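Local coordinates for uncharacterized HTH-type transcriptional regulator ygaV (Escherichia coli K12, PDB 3CUO), which regulates large-scale gene expression in response to sulfide, acting on DNA as both a repressor and an activator, at residues Lys19-Pro24 and Glu84-Ile89; Pro24-Ile29 and Ala60-Glu65. All blocks are in the same frame, centred on the assembly; numbering follows the deposited sequence.

Interaction 1 of 2, residues Lys19-Pro24 and Glu84-Ile89; sequences KAMSHP and EAVNAI
M21, near the C-terminal end of helix 11-21, carries this contact, reaching across to V86 and I89 on helix 84-97. Along the first segment, K19 comes first and acts through its backbone. K19 O accepts two bonds from S22, one from the hydroxyl S22 OG at 2.6 Å and one from the backbone S22 N at 3.2 Å. Both donors come from the same face of the carbonyl plane, the hydroxyl standing 25° out of it, and together they tie S22 back to K19 at the helix end. M21 then runs out almost straight to its sulfur, with CG beside the backbone N and anti to the carbonyl carbon (chi1 -61°), before a bend at chi3 (59°) swings the methyl group onto the neighbouring helix. There M21 SD lies 3.7 Å from I89 CD1, while M21 CE presses on I89 CG2 at 3.4 Å, tighter than an ordinary carbon-carbon contact. The two side chains meet at a slant, and the thioether touches both branches of the isoleucine. One turn earlier, V86 CG1 lies 4.2 Å from M21 CE, a looser touch. Beyond S22, H23 serves as the N-cap of helix 24-33, its ND1 bonding K25 N. L27 and L30 also line M21, and L17 and L18 press on I89, completing a buried apolar cluster between the helices. A85 and A88 pack on V96 and T92 of the second subunit, consistent with the terminal helices of dimeric ArsR-type winged helix-turn-helix proteins. Between these two segments the contact is apolar, with no hydrogen bond or charge pair, and rests on van der Waals packing and burial, one flexible thioether being fitted against branched aliphatic groups.

Interaction 2 of 2, residues Pro24-Ile29 and Ala60-Glu65; sequences PKRLLI and ARMRDE
The guanidinium of R26, which meets R61 and M62 across this contact, is gripped at two nitrogens: NE bonds ND1 of H58, on the same helix as R61 and M62, and NH1 bonds the backbone oxygen of A20. The third nitrogen, R26 NH2, comes edge to edge with R61 NH1 at 3.2 Å, the two planes 32° apart. Both atoms are donors, so this is no hydrogen bond, and the like charges probably repel mildly. R26 NH2 also lies 3.5 Å from R61 CD. The M62 and R26 side chains run alongside each other, pointing opposite ways, with M62 CG over one face of the guanidinium and M62 SD 3.8 Å from R26 CD. A bend at chi3 (-78°) carries M62 CE to I29, whose CD1 is 3.9 Å away. Cut back to an alanine, R26 would give up both bonds, which is likely to leave H58 ND1 and A20 O without these donors and to uncover part of the M62 side chain. The short helix axes cross at -74°, 12.2 Å apart, so long side chains bridge the gap. Residues 60-64 close the predicted helix-turn-helix, and helix 52-64 is probably its recognition helix, as in ArsR-type regulators. Around this crossing, I29 also touches T48 of helix 41-48, M62 packs on I68 of strand 68-72, and L27 and L28 meet A14 and L4 of the second subunit.

In the fold
Helix 24-33 begins where interaction 1 ends, P24 being common to both contacts, and interaction 2 is nested in the chain loop that interaction 1 closes. Their centres lie about 8 Å apart, and they meet where A20 and M21 pack beside R26, L27, M62 and E65, joined by the probable bond from R26 NH1 to A20 O. Interaction 1 is wholly buried and apolar, tying helix 11-21 to helix 84-97. Interaction 2 is partly buried and mixed: buried M62 and I29 give way to partly exposed R26 and exposed R61, so helix 24-33 meets helix 52-64, the last of the predicted DNA-binding motif, through charged groups as well. Both contacts reach the second subunit.

Interaction 1 of 2, residues Lys19-Pro24 and Glu84-Ile89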
loop_
_atom_site.group_PDB
_atom_site.type_symbol
_atom_site.label_atom_id
_atom_site.label_comp_id
_atom_site.label_asym_id
_atom_site.label_seq_id
_atom_site.Cartn_x
_atom_site.Cartn_y
_atom_site.Cartn_z
ATOM N N LYS A 19 2.928 -3.950 -1.318
ATOM C CA LYS A 19 3.443 -5.025 -0.472
ATOM C C LYS A 19 4.819 -4.712 0.094
ATOM O O LYS A 19 5.071 -4.982 1.281
ATOM C CB LYS A 19 3.446 -6.320 -1.248
ATOM C CG LYS A 19 4.019 -7.505 -0.468
ATOM C CD LYS A 19 3.416 -8.813 -0.988
ATOM C CE LYS A 19 4.411 -9.997 -0.884
ATOM N NZ LYS A 19 3.741 -11.273 -0.339
ATOM N N ALA A 20 5.704 -4.099 -0.728
ATOM C CA ALA A 20 7.006 -3.702 -0.240
ATOM C C ALA A 20 6.993 -2.620 0.845
ATOM O O ALA A 20 7.950 -2.479 1.608
ATOM C CB ALA A 20 7.937 -3.237 -1.462
ATOM N N MET A 21 5.970 -1.779 0.841
ATOM C CA MET A 21 5.853 -0.726 1.802
ATOM C C MET A 21 5.049 -1.200 3.030
ATOM O O MET A 21 4.971 -0.475 3.990
ATOM C CB MET A 21 5.062 0.455 1.153
ATOM C CG MET A 21 5.730 1.091 -0.114
ATOM S SD MET A 21 4.918 2.625 -0.776
ATOM C CE MET A 21 4.963 3.748 0.564
ATOM N N SER A 22 4.461 -2.397 3.011
ATOM C CA SER A 22 3.461 -2.797 4.039
ATOM C C SER A 22 3.995 -3.330 5.356
ATOM O O SER A 22 3.436 -4.249 5.918
ATOM C CB SER A 22 2.473 -3.825 3.469
ATOM O OG SER A 22 3.117 -4.976 2.957
ATOM N N HIS A 23 5.053 -2.691 5.868
ATOM C CA HIS A 23 5.668 -3.019 7.161
ATOM C C HIS A 23 5.826 -1.694 7.881
ATOM O O HIS A 23 6.134 -0.701 7.231
ATOM C CB HIS A 23 6.991 -3.709 6.957
ATOM C CG HIS A 23 7.616 -4.217 8.230
ATOM N ND1 HIS A 23 8.103 -3.384 9.219
ATOM C CD2 HIS A 23 7.862 -5.483 8.642
ATOM C CE1 HIS A 23 8.554 -4.114 10.217
ATOM N NE2 HIS A 23 8.453 -5.390 9.877
ATOM N N PRO A 24 5.432 -1.636 9.183
ATOM C CA PRO A 24 5.478 -0.351 9.839
ATOM C C PRO A 24 6.871 0.301 9.893
ATOM O O PRO A 24 6.997 1.512 9.772
ATOM C CB PRO A 24 4.971 -0.671 11.287
ATOM C CG PRO A 24 4.945 -2.163 11.365
ATOM C CD PRO A 24 4.851 -2.701 10.050
ATOM N N GLU A 84 9.441 7.699 -6.978
ATOM C CA GLU A 84 8.664 8.811 -6.496
ATOM C C GLU A 84 7.245 8.415 -6.098
ATOM O O GLU A 84 6.676 9.115 -5.321
ATOM C CB GLU A 84 8.710 10.008 -7.442
ATOM C CG GLU A 84 9.880 10.979 -7.081
ATOM C CD GLU A 84 10.174 12.007 -8.203
ATOM O OE1 GLU A 84 9.388 12.076 -9.193
ATOM O OE2 GLU A 84 11.205 12.741 -8.131
ATOM N N ALA A 85 6.708 7.305 -6.627
ATOM C CA ALA A 85 5.479 6.714 -6.140
ATOM C C ALA A 85 5.441 6.528 -4.612
ATOM O O ALA A 85 4.377 6.553 -4.012
ATOM C CB ALA A 85 5.224 5.408 -6.823
ATOM N N VAL A 86 6.624 6.349 -4.022
ATOM C CA VAL A 86 6.783 6.201 -2.587
ATOM C C VAL A 86 6.403 7.491 -1.934
ATOM O O VAL A 86 5.601 7.520 -1.027
ATOM C CB VAL A 86 8.219 5.748 -2.185
ATOM C CG1 VAL A 86 8.383 5.893 -0.714
ATOM C CG2 VAL A 86 8.464 4.297 -2.664
ATOM N N ASN A 87 6.942 8.568 -2.445
ATOM C CA ASN A 87 6.632 9.878 -1.907
ATOM C C ASN A 87 5.129 10.180 -2.033
ATOM O O ASN A 87 4.542 10.767 -1.114
ATOM C CB ASN A 87 7.437 10.911 -2.644
ATOM C CG ASN A 87 8.938 10.866 -2.252
ATOM O OD1 ASN A 87 9.821 10.972 -3.102
ATOM N ND2 ASN A 87 9.196 10.682 -0.999
ATOM N N ALA A 88 4.542 9.761 -3.150
ATOM C CA ALA A 88 3.069 9.908 -3.367
ATOM C C ALA A 88 2.254 9.167 -2.344
ATOM O O ALA A 88 1.244 9.671 -1.840
ATOM C CB ALA A 88 2.695 9.433 -4.762
ATOM N N ILE A 89 2.649 7.921 -2.050
ATOM C CA ILE A 89 1.890 7.109 -1.110
ATOM C C ILE A 89 2.073 7.633 0.293
ATOM O O ILE A 89 1.109 7.761 1.063
ATOM C CB ILE A 89 2.278 5.652 -1.258
ATOM C CG1 ILE A 89 1.762 5.191 -2.606
ATOM C CG2 ILE A 89 1.764 4.775 -0.033
ATOM C CD1 ILE A 89 2.435 4.034 -3.154
#

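Interaction 2 of 2, residues Pro24-Ile29 and Ala60-Glu65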
loop_
_atom_site.group_PDB
_atom_site.type_symbol
_atom_site.label_atom_id
_atom_site.label_comp_id
_atom_site.label_asym_id
_atom_site.label_seq_id
_atom_site.Cartn_x
_atom_site.Cartn_y
_atom_site.Cartn_z
ATOM N N PRO A 24 5.432 -1.636 9.183
ATOM C CA PRO A 24 5.478 -0.351 9.839
ATOM C C PRO A 24 6.871 0.301 9.893
ATOM O O PRO A 24 6.997 1.512 9.772
ATOM C CB PRO A 24 4.971 -0.671 11.287
ATOM C CG PRO A 24 4.945 -2.163 11.365
ATOM C CD PRO A 24 4.851 -2.701 10.050
ATOM N N LYS A 25 7.892 -0.490 10.130
ATOM C CA LYS A 25 9.244 0.018 10.257
ATOM C C LYS A 25 9.783 0.450 8.879
ATOM O O LYS A 25 10.531 1.412 8.791
ATOM C CB LYS A 25 10.140 -1.047 10.894
ATOM C CG LYS A 25 9.708 -1.507 12.286
ATOM C CD LYS A 25 9.693 -0.359 13.258
ATOM C CE LYS A 25 9.315 -0.807 14.712
ATOM N NZ LYS A 25 8.129 -1.679 14.632
ATOM N N ARG A 26 9.365 -0.244 7.819
ATOM C CA ARG A 26 9.643 0.214 6.464
ATOM C C ARG A 26 8.977 1.567 6.182
ATOM O O ARG A 26 9.563 2.403 5.580
ATOM C CB ARG A 26 9.215 -0.811 5.451
ATOM C CG ARG A 26 9.956 -2.078 5.508
ATOM C CD ARG A 26 9.708 -2.860 4.250
ATOM N NE ARG A 26 10.486 -4.077 4.295
ATOM C CZ ARG A 26 10.528 -4.986 3.332
ATOM N NH1 ARG A 26 9.886 -4.823 2.221
ATOM N NH2 ARG A 26 11.257 -6.067 3.482
ATOM N N LEU A 27 7.782 1.820 6.694
ATOM C CA LEU A 27 7.185 3.138 6.534
ATOM C C LEU A 27 7.940 4.205 7.264
ATOM O O LEU A 27 8.095 5.297 6.737
ATOM C CB LEU A 27 5.694 3.205 7.004
ATOM C CG LEU A 27 4.699 2.496 6.117
ATOM C CD1 LEU A 27 3.315 2.646 6.773
ATOM C CD2 LEU A 27 4.673 2.970 4.605
ATOM N N LEU A 28 8.376 3.932 8.478
ATOM C CA LEU A 28 9.204 4.925 9.227
ATOM C C LEU A 28 10.477 5.221 8.495
ATOM O O LEU A 28 10.900 6.375 8.365
ATOM C CB LEU A 28 9.539 4.383 10.624
ATOM C CG LEU A 28 8.392 4.002 11.531
ATOM C CD1 LEU A 28 8.851 3.601 12.918
ATOM C CD2 LEU A 28 7.453 5.213 11.584
ATOM N N ILE A 29 11.075 4.183 7.938
ATOM C CA ILE A 29 12.324 4.337 7.111
ATOM C C ILE A 29 12.091 5.276 5.949
ATOM O O ILE A 29 12.884 6.250 5.711
ATOM C CB ILE A 29 12.835 2.992 6.602
ATOM C CG1 ILE A 29 13.531 2.184 7.681
ATOM C CG2 ILE A 29 13.856 3.128 5.371
ATOM C CD1 ILE A 29 13.775 0.679 7.225
ATOM N N ALA A 60 17.952 -3.574 1.982
ATOM C CA ALA A 60 18.370 -4.389 0.824
ATOM C C ALA A 60 17.191 -4.881 0.066
ATOM O O ALA A 60 17.125 -4.778 -1.171
ATOM C CB ALA A 60 19.295 -5.592 1.263
ATOM N N ARG A 61 16.168 -5.324 0.805
ATOM C CA ARG A 61 14.958 -5.757 0.157
ATOM C C ARG A 61 14.207 -4.597 -0.511
ATOM O O ARG A 61 13.739 -4.764 -1.611
ATOM C CB ARG A 61 14.024 -6.523 1.143
ATOM C CG ARG A 61 14.744 -7.641 1.975
ATOM C CD ARG A 61 13.708 -8.449 2.758
ATOM N NE ARG A 61 14.169 -9.175 3.969
ATOM C CZ ARG A 61 13.743 -8.939 5.234
ATOM N NH1 ARG A 61 12.892 -7.957 5.545
ATOM N NH2 ARG A 61 14.235 -9.680 6.231
ATOM N N MET A 62 14.086 -3.441 0.128
ATOM C CA MET A 62 13.420 -2.317 -0.518
ATOM C C MET A 62 14.179 -1.812 -1.759
ATOM O O MET A 62 13.576 -1.370 -2.717
ATOM C CB MET A 62 13.213 -1.187 0.488
ATOM C CG MET A 62 12.077 -1.468 1.472
ATOM S SD MET A 62 11.550 -0.070 2.502
ATOM C CE MET A 62 12.961 -0.295 3.573
ATOM N N ARG A 63 15.496 -1.902 -1.738
ATOM C CA ARG A 63 16.329 -1.512 -2.920
ATOM C C ARG A 63 16.034 -2.464 -4.066
ATOM O O ARG A 63 15.810 -2.049 -5.190
ATOM C CB ARG A 63 17.820 -1.541 -2.562
ATOM C CG ARG A 63 18.731 -0.962 -3.708
ATOM C CD ARG A 63 20.171 -1.050 -3.375
ATOM N NE ARG A 63 20.545 -2.378 -2.907
ATOM C CZ ARG A 63 21.325 -2.636 -1.865
ATOM N NH1 ARG A 63 21.862 -1.659 -1.147
ATOM N NH2 ARG A 63 21.547 -3.888 -1.526
ATOM N N ASP A 64 16.072 -3.755 -3.756
ATOM C CA ASP A 64 15.689 -4.809 -4.703
ATOM C C ASP A 64 14.292 -4.659 -5.256
ATOM O O ASP A 64 14.078 -5.007 -6.363
ATOM C CB ASP A 64 15.713 -6.181 -4.075
ATOM C CG ASP A 64 17.080 -6.698 -3.862
ATOM O OD1 ASP A 64 18.023 -6.374 -4.635
ATOM O OD2 ASP A 64 17.189 -7.494 -2.901
ATOM N N GLU A 65 13.383 -4.093 -4.491
ATOM C CA GLU A 65 12.038 -3.827 -4.952
ATOM C C GLU A 65 11.842 -2.462 -5.666
ATOM O O GLU A 65 10.730 -2.139 -6.136
ATOM C CB GLU A 65 11.087 -3.951 -3.735
ATOM C CG GLU A 65 10.697 -5.371 -3.446
ATOM C CD GLU A 65 9.870 -5.969 -4.577
ATOM O OE1 GLU A 65 8.739 -5.494 -4.833
ATOM O OE2 GLU A 65 10.373 -6.886 -5.264
#